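Local coordinates for protein carbamate kinase (Aeropyrum pernix, PDB 2E9Y) that probably acts as a carbamate kinase, transferring a phosphoryl group between ATP and carbamate, at residues 171-176 / 224-229. Residues are numbered along the deposited sequence; the frame is centred on the assembly and turned at random. Where two conformers were deposited one is given.
Sequences VSIVDR and ATQLNA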
loop_
_atom_site.group_PDB
_atom_site.type_symbol
_atom_site.label_atom_id
_atom_site.label_comp_id
_atom_site.label_asym_id
_atom_site.label_seq_id
_atom_site.Cartn_x
_atom_site.Cartn_y
_atom_site.Cartn_z
ATOM N N VAL A 171 2.863 5.913 20.398
ATOM C CA VAL A 171 3.957 5.697 21.343
ATOM C C VAL A 171 5.300 5.668 20.627
ATOM O O VAL A 171 6.274 6.253 21.097
ATOM C CB VAL A 171 3.763 4.383 22.117
ATOM C CG1 VAL A 171 4.945 4.143 23.047
ATOM C CG2 VAL A 171 2.463 4.450 22.912
ATOM N N SER A 172 5.348 4.982 19.491
ATOM C CA SER A 172 6.568 4.903 18.701
ATOM C C SER A 172 6.212 4.552 17.268
ATOM O O SER A 172 5.159 3.967 17.009
ATOM C CB SER A 172 7.522 3.848 19.280
ATOM O OG SER A 172 6.942 2.557 19.270
ATOM N N ILE A 173 7.078 4.930 16.334
ATOM C CA ILE A 173 6.843 4.618 14.929
ATOM C C ILE A 173 7.632 3.345 14.649
ATOM O O ILE A 173 8.861 3.363 14.555
ATOM C CB ILE A 173 7.330 5.752 14.005
ATOM C CG1 ILE A 173 6.682 7.084 14.418
ATOM C CG2 ILE A 173 6.996 5.418 12.559
ATOM C CD1 ILE A 173 5.155 7.056 14.511
ATOM N N VAL A 174 6.914 2.235 14.532
ATOM C CA VAL A 174 7.535 0.938 14.305
ATOM C C VAL A 174 8.493 0.916 13.118
ATOM O O VAL A 174 9.583 0.335 13.189
ATOM C CB VAL A 174 6.453 -0.143 14.095
ATOM C CG1 VAL A 174 7.098 -1.487 13.809
ATOM C CG2 VAL A 174 5.571 -0.231 15.338
ATOM N N ASP A 175 8.091 1.571 12.039
ATOM C CA ASP A 175 8.882 1.591 10.821
ATOM C C ASP A 175 9.797 2.795 10.648
ATOM O O ASP A 175 10.209 3.123 9.537
ATOM C CB ASP A 175 7.932 1.439 9.639
ATOM C CG ASP A 175 7.238 0.096 9.652
ATOM O OD1 ASP A 175 7.927 -0.916 9.400
ATOM O OD2 ASP A 175 6.025 0.047 9.943
ATOM N N ARG A 176 10.133 3.431 11.763
ATOM C CA ARG A 176 11.010 4.594 11.752
ATOM C C ARG A 176 12.289 4.369 10.941
ATOM O O ARG A 176 12.664 5.215 10.125
ATOM C CB ARG A 176 11.352 4.982 13.196
ATOM C CG ARG A 176 12.272 6.175 13.349
ATOM C CD ARG A 176 13.720 5.772 13.157
ATOM N NE ARG A 176 14.625 6.892 13.376
ATOM C CZ ARG A 176 15.927 6.858 13.113
ATOM N NH1 ARG A 176 16.476 5.756 12.618
ATOM N NH2 ARG A 176 16.675 7.928 13.342
ATOM N N ALA A 224 8.777 13.035 13.699
ATOM C CA ALA A 224 9.771 14.104 13.582
ATOM C C ALA A 224 10.783 13.995 14.718
ATOM O O ALA A 224 11.990 14.146 14.515
ATOM C CB ALA A 224 9.080 15.470 13.618
ATOM N N THR A 225 10.280 13.729 15.915
ATOM C CA THR A 225 11.133 13.584 17.084
ATOM C C THR A 225 12.046 12.364 16.962
ATOM O O THR A 225 13.237 12.444 17.262
ATOM C CB THR A 225 10.285 13.464 18.369
ATOM O OG1 THR A 225 9.617 14.706 18.616
ATOM C CG2 THR A 225 11.160 13.113 19.567
ATOM N N GLN A 226 11.499 11.238 16.507
ATOM C CA GLN A 226 12.292 10.018 16.395
ATOM C C GLN A 226 13.301 10.059 15.226
ATOM O O GLN A 226 14.288 9.334 15.203
ATOM C CB GLN A 226 11.343 8.823 16.248
ATOM C CG GLN A 226 10.465 8.615 17.484
ATOM C CD GLN A 226 9.874 7.219 17.482
ATOM O OE1 GLN A 226 9.291 6.748 16.518
ATOM N NE2 GLN A 226 9.968 6.577 18.664
ATOM N N LEU A 227 13.006 10.912 14.219
ATOM C CA LEU A 227 13.931 11.054 13.092
ATOM C C LEU A 227 14.983 12.134 13.360
ATOM O O LEU A 227 15.850 12.418 12.541
ATOM C CB LEU A 227 13.135 11.462 11.842
ATOM C CG LEU A 227 12.303 10.346 11.210
ATOM C CD1 LEU A 227 11.583 10.828 9.948
ATOM C CD2 LEU A 227 13.149 9.142 10.805
ATOM N N ASN A 228 14.860 12.789 14.527
ATOM C CA ASN A 228 15.715 13.944 14.790
ATOM C C ASN A 228 15.577 15.003 13.683
ATOM O O ASN A 228 16.557 15.559 13.204
ATOM C CB ASN A 228 17.168 13.470 14.866
ATOM C CG ASN A 228 17.335 12.484 15.997
ATOM O OD1 ASN A 228 18.075 11.511 15.895
ATOM N ND2 ASN A 228 16.703 12.806 17.138
ATOM N N ALA A 229 14.339 15.248 13.265
ATOM C CA ALA A 229 14.065 16.213 12.209
ATOM C C ALA A 229 14.404 17.617 12.686
ATOM O O ALA A 229 14.357 17.908 13.882
ATOM C CB ALA A 229 12.591 16.140 11.795
#
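Two N-H groups of one guanidinium grip the carbonyl oxygen of Q226, in the last turn of helix 216-226. The stronger bond, from R176 NE to Q226 O, is 3.1 Å long; the second, from R176 NH2 to the same Q226 O, is weak at 3.3 Å and bent to 137°. The oxygen lies close to the guanidinium plane, at its edge, whereas NE stands above the carbonyl plane. To arrive there the R176 side chain leaves with CG anti to the backbone N (chi1 179°), bends at chi2 and then runs straight, its CG passing 4.0 Å from Q226 CB. L227 CD2 lies oblique to the guanidinium, 3.7 Å from R176 NE, and the L227 side chain also touches I179 and A180 of helix 176-185. In return, the extended side chain of Q226 reaches back to the end of strand 170-173, where OE1 takes the backbone N-H of I173 on a lone pair in the amide plane (N to OE1 2.9 Å). This bond helps set the rotation of the amide, with Q226 NE2 3.7 Å from S172 CB. The two segments are thus joined reciprocally: a side chain from each binds the other's backbone, at the two ends of the type I turn from I173 to R176 that leads into helix 176-185. An alanine at R176 would remove both bonds to Q226 O and would probably loosen this turn against the helix end. Helix 216-226 closes in a Schellman motif at N228, whose backbone bonds use the carbonyls of A224 and T225, while Q226 O receives the guanidinium; a positive charge at this C-terminal end is likely to be favoured by the helix dipole.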